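Local coordinates for ABC transporter substrate-binding protein (Rhizobium radiobacter, PDB 6TFX) that binds the mannityl-opine mannopinic acid as the periplasmic solute-binding component of an ABC import system, at residues L345-L348 / I349-Q352; W370-M373 / I374-L378. All blocks are in the same frame, centred on the assembly; numbering follows the deposited sequence. Where two conformers were deposited one is given.

Contact 1 of 2, residues L345-L348 / I349-Q352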
ATOM      1  N   LEU A 345       2.464   7.415  15.810  1.00 15.78           N
ATOM      2  CA  LEU A 345       1.734   6.230  16.285  1.00 15.52           C
ATOM      3  C   LEU A 345       2.624   5.391  17.229  1.00 17.59           C
ATOM      4  O   LEU A 345       2.170   4.967  18.296  1.00 18.26           O
ATOM      5  CB  LEU A 345       1.248   5.374  15.107  1.00 15.80           C
ATOM      6  CG  LEU A 345       0.386   4.149  15.487  1.00 17.65           C
ATOM      7  CD1 LEU A 345      -0.839   4.529  16.353  1.00 18.14           C
ATOM      8  CD2 LEU A 345      -0.104   3.470  14.253  1.00 17.72           C
ATOM      9  N   ALA A 346       3.906   5.178  16.854  1.00 15.65           N
ATOM     10  CA  ALA A 346       4.815   4.398  17.710  1.00 15.29           C
ATOM     11  C   ALA A 346       4.984   5.093  19.080  1.00 18.31           C
ATOM     12  O   ALA A 346       5.054   4.425  20.113  1.00 18.83           O
ATOM     13  CB  ALA A 346       6.173   4.235  17.021  1.00 17.07           C
ATOM     14  N   GLN A 347       5.020   6.436  19.081  1.00 15.70           N
ATOM     15  CA  GLN A 347       5.130   7.192  20.338  1.00 16.57           C
ATOM     16  C   GLN A 347       3.868   7.028  21.190  1.00 20.09           C
ATOM     17  O   GLN A 347       3.960   6.953  22.416  1.00 20.44           O
ATOM     18  CB  GLN A 347       5.405   8.670  20.067  1.00 18.82           C
ATOM     19  CG  GLN A 347       6.856   8.876  19.624  1.00 25.49           C
ATOM     20  CD  GLN A 347       7.089  10.188  18.934  1.00 42.07           C
ATOM     21  OE1 GLN A 347       6.174  10.997  18.744  1.00 35.73           O
ATOM     22  NE2 GLN A 347       8.322  10.411  18.512  1.00 38.56           N
ATOM     23  N   LEU A 348       2.689   6.960  20.555  1.00 17.23           N
ATOM     24  CA  LEU A 348       1.438   6.741  21.319  1.00 16.96           C
ATOM     25  C   LEU A 348       1.449   5.359  21.964  1.00 19.52           C
ATOM     26  O   LEU A 348       1.088   5.223  23.141  1.00 19.69           O
ATOM     27  CB  LEU A 348       0.216   6.867  20.422  1.00 16.78           C
ATOM     28  CG  LEU A 348      -0.081   8.287  19.892  1.00 22.08           C
ATOM     29  CD1 LEU A 348      -1.267   8.248  18.958  1.00 22.94           C
ATOM     30  CD2 LEU A 348      -0.379   9.284  21.044  1.00 24.19           C
ATOM     31  N   ILE A 349       1.857   4.326  21.194  0.50 16.65           N
ATOM     32  CA  ILE A 349       1.950   2.937  21.690  0.50 15.62           C
ATOM     33  C   ILE A 349       2.987   2.868  22.835  0.50 18.69           C
ATOM     34  O   ILE A 349       2.722   2.228  23.863  0.50 18.61           O
ATOM     35  CB  ILE A 349       2.321   1.952  20.555  0.50 18.19           C
ATOM     36  CG1 ILE A 349       1.298   1.997  19.395  0.50 18.25           C
ATOM     37  CG2 ILE A 349       2.529   0.518  21.089  0.50 18.20           C
ATOM     38  CD1 ILE A 349       1.873   1.451  18.136  0.50 18.36           C
ATOM     39  N   GLN A 350       4.167   3.515  22.651  1.00 16.22           N
ATOM     40  CA  GLN A 350       5.216   3.539  23.662  1.00 15.65           C
ATOM     41  C   GLN A 350       4.643   4.036  25.008  1.00 18.37           C
ATOM     42  O   GLN A 350       4.841   3.386  26.031  1.00 20.23           O
ATOM     43  CB  GLN A 350       6.346   4.452  23.203  1.00 17.69           C
ATOM     44  CG  GLN A 350       7.447   4.641  24.232  1.00 18.52           C
ATOM     45  CD  GLN A 350       8.491   5.559  23.656  1.00 24.70           C
ATOM     46  OE1 GLN A 350       8.196   6.717  23.292  1.00 22.34           O
ATOM     47  NE2 GLN A 350       9.716   5.064  23.504  1.00 20.02           N
ATOM     48  N   ALA A 351       3.838   5.111  24.981  1.00 15.46           N
ATOM     49  CA  ALA A 351       3.216   5.623  26.220  1.00 17.41           C
ATOM     50  C   ALA A 351       2.178   4.627  26.775  1.00 20.70           C
ATOM     51  O   ALA A 351       2.120   4.404  27.995  1.00 20.79           O
ATOM     52  CB  ALA A 351       2.560   6.973  25.956  1.00 19.19           C
ATOM     53  N   GLN A 352       1.368   4.023  25.886  1.00 17.83           N
ATOM     54  CA  GLN A 352       0.345   3.091  26.344  1.00 17.08           C
ATOM     55  C   GLN A 352       0.907   1.845  27.002  1.00 19.27           C
ATOM     56  O   GLN A 352       0.383   1.401  28.032  1.00 19.53           O
ATOM     57  CB  GLN A 352      -0.579   2.647  25.206  1.00 17.22           C
ATOM     58  CG  GLN A 352      -1.484   3.755  24.672  1.00 18.04           C
ATOM     59  CD  GLN A 352      -2.478   3.162  23.680  1.00 21.28           C
ATOM     60  OE1 GLN A 352      -2.262   2.083  23.083  1.00 20.57           O
ATOM     61  NE2 GLN A 352      -3.591   3.845  23.489  1.00 19.56           N
TER
HETATM   62  O   HOH W   1       6.000   8.244  23.914  1.00 25.97           O
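Leu-345 carries its CG opposite the backbone N (chi1 -176°), and Ile-349, one turn later, holds CG1 opposite its own carbonyl carbon (chi1 -58°) in the conformer given here, one of two deposited; with these torsions the two branches meet on one flank of helix 340-353. In that conformer CD1 of Ile-349 reaches CG of Leu-345 at 4.1 Å, the two chains crossing at a slant, while CG1 of Ile-349 rests 3.3 Å from the carbonyl O of Leu-345. That same oxygen takes the N-H of Ile-349 at 3.0 Å. Three further i to i+4 bonds continue the helical ladder, from Gln-350 to Ala-346, Ala-351 to Gln-347 and Gln-352 to Leu-348. On another flank a water donates to both Gln-347 O (2.8 Å) and Gln-350 OE1 (2.7 Å), so Gln-347 O has a second donor besides Ala-351 N. NE2 of Gln-350 bonds to Leu-360 O, and OE1 of Gln-352 receives the N-H of Asn-276. Within the beta-alpha-beta unit of strands 330-337 and 358-365, this helix lays Leu-345 and Ile-349 against Leu-383 of strand 381-386 and Leu-457 of strand 454-467, while Leu-345 and Gln-352 also touch Ile-280 of helix 277-284.

Contact 2 of 2, residues W370-M373 / I374-L378. With N72 ((2~{R})-2-[[(3~{R},4~{R},5~{S})-3,4,5,6-tetrakis(oxidanyl)-2-oxidanylidene-hexyl]amino]pentanedioic acid), chain C.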
ATOM      1  N   TRP A 370      14.054   1.921   6.678  1.00 15.22           N
ATOM      2  CA  TRP A 370      13.342   1.096   7.653  1.00 15.23           C
ATOM      3  C   TRP A 370      12.656  -0.080   6.912  1.00 16.76           C
ATOM      4  O   TRP A 370      12.766  -1.218   7.367  1.00 16.81           O
ATOM      5  CB  TRP A 370      12.317   1.960   8.380  1.00 16.09           C
ATOM      6  CG  TRP A 370      11.329   1.198   9.212  1.00 16.08           C
ATOM      7  CD1 TRP A 370      11.522   0.674  10.462  1.00 18.83           C
ATOM      8  CD2 TRP A 370       9.982   0.897   8.848  1.00 14.56           C
ATOM      9  NE1 TRP A 370      10.359   0.085  10.912  1.00 16.88           N
ATOM     10  CE2 TRP A 370       9.390   0.220   9.945  1.00 17.18           C
ATOM     11  CE3 TRP A 370       9.201   1.165   7.708  1.00 15.19           C
ATOM     12  CZ2 TRP A 370       8.051  -0.212   9.928  1.00 16.02           C
ATOM     13  CZ3 TRP A 370       7.867   0.794   7.709  1.00 15.72           C
ATOM     14  CH2 TRP A 370       7.310   0.078   8.795  1.00 15.70           C
ATOM     15  N   HIS A 371      12.011   0.192   5.756  1.00 15.83           N
ATOM     16  CA  HIS A 371      11.385  -0.861   4.940  1.00 14.60           C
ATOM     17  C   HIS A 371      12.407  -1.944   4.579  1.00 16.98           C
ATOM     18  O   HIS A 371      12.063  -3.112   4.546  1.00 17.77           O
ATOM     19  CB  HIS A 371      10.802  -0.271   3.635  1.00 15.41           C
ATOM     20  CG  HIS A 371       9.375   0.122   3.764  1.00 16.60           C
ATOM     21  ND1 HIS A 371       8.361  -0.816   3.650  1.00 16.62           N
ATOM     22  CD2 HIS A 371       8.822   1.332   4.026  1.00 17.06           C
ATOM     23  CE1 HIS A 371       7.222  -0.148   3.830  1.00 16.02           C
ATOM     24  NE2 HIS A 371       7.447   1.140   4.059  1.00 14.89           N
ATOM     25  N   GLN A 372      13.652  -1.549   4.289  1.00 15.89           N
ATOM     26  CA  GLN A 372      14.697  -2.524   3.952  1.00 16.18           C
ATOM     27  C   GLN A 372      15.104  -3.305   5.214  1.00 18.22           C
ATOM     28  O   GLN A 372      15.274  -4.516   5.151  1.00 18.74           O
ATOM     29  CB  GLN A 372      15.908  -1.777   3.378  1.00 17.93           C
ATOM     30  CG  GLN A 372      16.974  -2.696   2.809  1.00 33.97           C
ATOM     31  CD  GLN A 372      18.126  -1.901   2.259  1.00 55.58           C
ATOM     32  OE1 GLN A 372      19.095  -1.626   2.963  1.00 53.66           O
ATOM     33  NE2 GLN A 372      18.050  -1.512   0.990  1.00 43.88           N
ATOM     34  N   MET A 373      15.271  -2.604   6.356  1.00 15.69           N
ATOM     35  CA  MET A 373      15.692  -3.237   7.613  1.00 15.22           C
ATOM     36  C   MET A 373      14.707  -4.262   8.110  1.00 16.32           C
ATOM     37  O   MET A 373      15.107  -5.364   8.464  1.00 18.45           O
ATOM     38  CB  MET A 373      15.941  -2.199   8.705  1.00 18.61           C
ATOM     39  CG  MET A 373      17.169  -1.375   8.449  1.00 24.04           C
ATOM     40  SD  MET A 373      17.475  -0.292   9.875  1.00 29.73           S
ATOM     41  CE  MET A 373      18.030  -1.429  11.068  1.00 27.11           C
ATOM     42  N   ILE A 374      13.411  -3.940   8.103  1.00 14.19           N
ATOM     43  CA  ILE A 374      12.433  -4.912   8.623  1.00 13.74           C
ATOM     44  C   ILE A 374      12.367  -6.165   7.767  1.00 17.57           C
ATOM     45  O   ILE A 374      12.056  -7.238   8.279  1.00 17.22           O
ATOM     46  CB  ILE A 374      11.060  -4.245   8.823  1.00 15.26           C
ATOM     47  CG1 ILE A 374      10.500  -3.716   7.478  1.00 14.66           C
ATOM     48  CG2 ILE A 374      11.182  -3.112   9.876  1.00 17.09           C
ATOM     49  CD1 ILE A 374       9.120  -3.031   7.636  1.00 15.17           C
ATOM     50  N   ARG A 375      12.683  -6.032   6.469  1.00 15.61           N
ATOM     51  CA  ARG A 375      12.685  -7.162   5.527  1.00 15.58           C
ATOM     52  C   ARG A 375      13.969  -8.014   5.649  1.00 19.12           C
ATOM     53  O   ARG A 375      14.131  -8.987   4.916  1.00 17.83           O
ATOM     54  CB  ARG A 375      12.446  -6.657   4.095  1.00 16.39           C
ATOM     55  CG  ARG A 375      10.975  -6.273   3.911  1.00 15.96           C
ATOM     56  CD  ARG A 375      10.764  -5.615   2.570  1.00 17.28           C
ATOM     57  NE  ARG A 375       9.357  -5.362   2.264  1.00 17.49           N
ATOM     58  CZ  ARG A 375       8.652  -4.352   2.758  1.00 18.39           C
ATOM     59  NH1 ARG A 375       9.187  -3.545   3.675  1.00 15.95           N
ATOM     60  NH2 ARG A 375       7.392  -4.156   2.366  1.00 14.90           N
ATOM     61  N   LYS A 376      14.881  -7.623   6.569  1.00 16.30           N
ATOM     62  CA  LYS A 376      16.084  -8.379   6.909  1.00 16.53           C
ATOM     63  C   LYS A 376      15.892  -8.993   8.323  1.00 20.85           C
ATOM     64  O   LYS A 376      16.853  -9.530   8.902  1.00 21.36           O
ATOM     65  CB  LYS A 376      17.333  -7.490   6.869  1.00 18.23           C
ATOM     66  CG  LYS A 376      17.760  -7.116   5.462  1.00 26.56           C
ATOM     67  CD  LYS A 376      19.011  -6.248   5.518  1.00 41.38           C
ATOM     68  CE  LYS A 376      19.542  -5.898   4.149  1.00 59.86           C
ATOM     69  NZ  LYS A 376      20.616  -4.870   4.229  1.00 73.74           N
ATOM     70  N   ASP A 377      14.660  -8.891   8.882  1.00 18.17           N
ATOM     71  CA  ASP A 377      14.278  -9.465  10.183  1.00 18.42           C
ATOM     72  C   ASP A 377      15.047  -8.791  11.320  1.00 21.91           C
ATOM     73  O   ASP A 377      15.398  -9.436  12.319  1.00 23.33           O
ATOM     74  CB  ASP A 377      14.553 -10.984  10.188  1.00 19.90           C
ATOM     75  CG  ASP A 377      13.382 -11.859  10.506  1.00 28.86           C
ATOM     76  OD1 ASP A 377      12.328 -11.316  10.935  1.00 26.72           O
ATOM     77  OD2 ASP A 377      13.516 -13.100  10.353  1.00 29.93           O
ATOM     78  N   LEU A 378      15.293  -7.487  11.170  1.00 17.08           N
ATOM     79  CA  LEU A 378      16.109  -6.777  12.156  1.00 18.09           C
ATOM     80  C   LEU A 378      15.332  -6.200  13.327  1.00 23.25           C
ATOM     81  O   LEU A 378      15.968  -5.709  14.264  1.00 24.12           O
ATOM     82  CB  LEU A 378      16.965  -5.692  11.484  1.00 17.75           C
ATOM     83  CG  LEU A 378      18.038  -6.216  10.513  1.00 21.39           C
ATOM     84  CD1 LEU A 378      18.710  -5.095   9.762  1.00 21.40           C
ATOM     85  CD2 LEU A 378      19.106  -7.054  11.231  1.00 25.44           C
TER
HETATM   86  OAB N72 C 601      -0.379   6.820  11.351  1.00 21.50           O
HETATM   87  CAF N72 C 601      -0.185   5.618  10.579  1.00 20.18           C
HETATM   88  CAG N72 C 601       0.739   5.724   9.320  1.00 24.02           C
HETATM   89  OAC N72 C 601       0.977   7.035   8.918  1.00 19.48           O
HETATM   90  CAH N72 C 601       0.369   4.673   8.272  1.00 18.82           C
HETATM   91  OAM N72 C 601      -0.824   3.987   8.318  1.00 15.25           O
HETATM   92  CAI N72 C 601       0.332   4.684   6.756  1.00 24.60           C
HETATM   93  OAD N72 C 601       0.016   5.973   6.275  1.00 17.85           O
HETATM   94  CAJ N72 C 601       1.514   3.967   6.151  1.00 17.64           C
HETATM   95  OAE N72 C 601       2.089   3.086   6.839  1.00 16.87           O
HETATM   96  CAK N72 C 601       2.029   4.362   4.738  1.00 16.54           C
HETATM   97  N   N72 C 601       1.775   3.314   3.778  1.00 16.42           N
HETATM   98  CA  N72 C 601       2.820   2.605   3.144  1.00 24.14           C
HETATM   99  C   N72 C 601       4.215   2.737   3.690  1.00 18.56           C
HETATM  100  O   N72 C 601       4.889   2.057   4.561  1.00 16.41           O
HETATM  101  CB  N72 C 601       2.358   1.180   2.825  1.00 20.82           C
HETATM  102  CG  N72 C 601       3.397   0.073   2.644  1.00 16.80           C
HETATM  103  CD  N72 C 601       2.934  -1.047   1.709  1.00 18.84           C
HETATM  104  OE1 N72 C 601       2.124  -0.828   0.751  1.00 17.16           O
HETATM  105  OE2 N72 C 601       3.386  -2.199   1.892  1.00 16.65           O
HETATM  106  OXT N72 C 601       4.666   3.691   3.030  1.00 17.33           O
HETATM  107  O   HOH W   2      19.443  -2.571   5.930  1.00 31.70           O
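His-371 and Arg-375 form the polar part of this contact, their side chains lying alongside each other in helix 367-374 and the turn that follows. NH1 of Arg-375 donates twice, to His-371 ND1 at 2.9 Å, close to the imidazole plane, and to the carbonyl O of His-371 at 3.0 Å, so one nitrogen grips both side chain and backbone of the same residue. With ND1 accepting, NE2 carries the proton and donates to carboxylate atom O of the bound mannopinic acid at 2.8 Å. Bonded at both nitrogens, the ring is probably restrained in its rotation; NH2 of Arg-375 is held in turn by Tyr-384 OH. Nearer the surface, a water bridges Gln-372 OE1 and Lys-376 NZ.

Apolar contacts gather round Trp-370. CG1 of Ile-374 lies between the backbone N and the carbonyl carbon (chi1 62°), which carries CD1 over the six-membered ring in a CH-pi contact, 3.8 Å from the centroid, and CG2 lies over the same indole near NE1, which itself donates to Val-335 O. Met-373 CE meets Leu-378 CD1 at 4.0 Å.

Along the backbone, Ile-374 N bonds to Trp-370 O, Lys-376 N to Met-373 O at 3.0 Å, and a type I beta turn spans Ile-374 to Asp-377. Arg-375 thus acts as a second-shell residue behind the ligand-binding His-371, which belongs to the opine pocket of this family 5 solute-binding protein.

Contact 1 precedes contact 2 along the chain, in helix 340-353, and strand 358-365 leads from it to helix 367-374, which with the turn that follows carries contact 2. Their centres lie 20 Å apart and their nearest atoms about 8 Å, without touching. Both pack on strand 381-386 of the mixed sheet, contact 1 through Leu-383 and contact 2 through Val-382 and Tyr-384. The bound opine lies near both: the side chain of Leu-345 lies about 4 Å from the ligand at its nearest atoms, whereas 370-378 contributes a residue of the ligand pocket. Successive helices of one alpha/beta region thus contribute packing near the ligand and a direct polar hold on it.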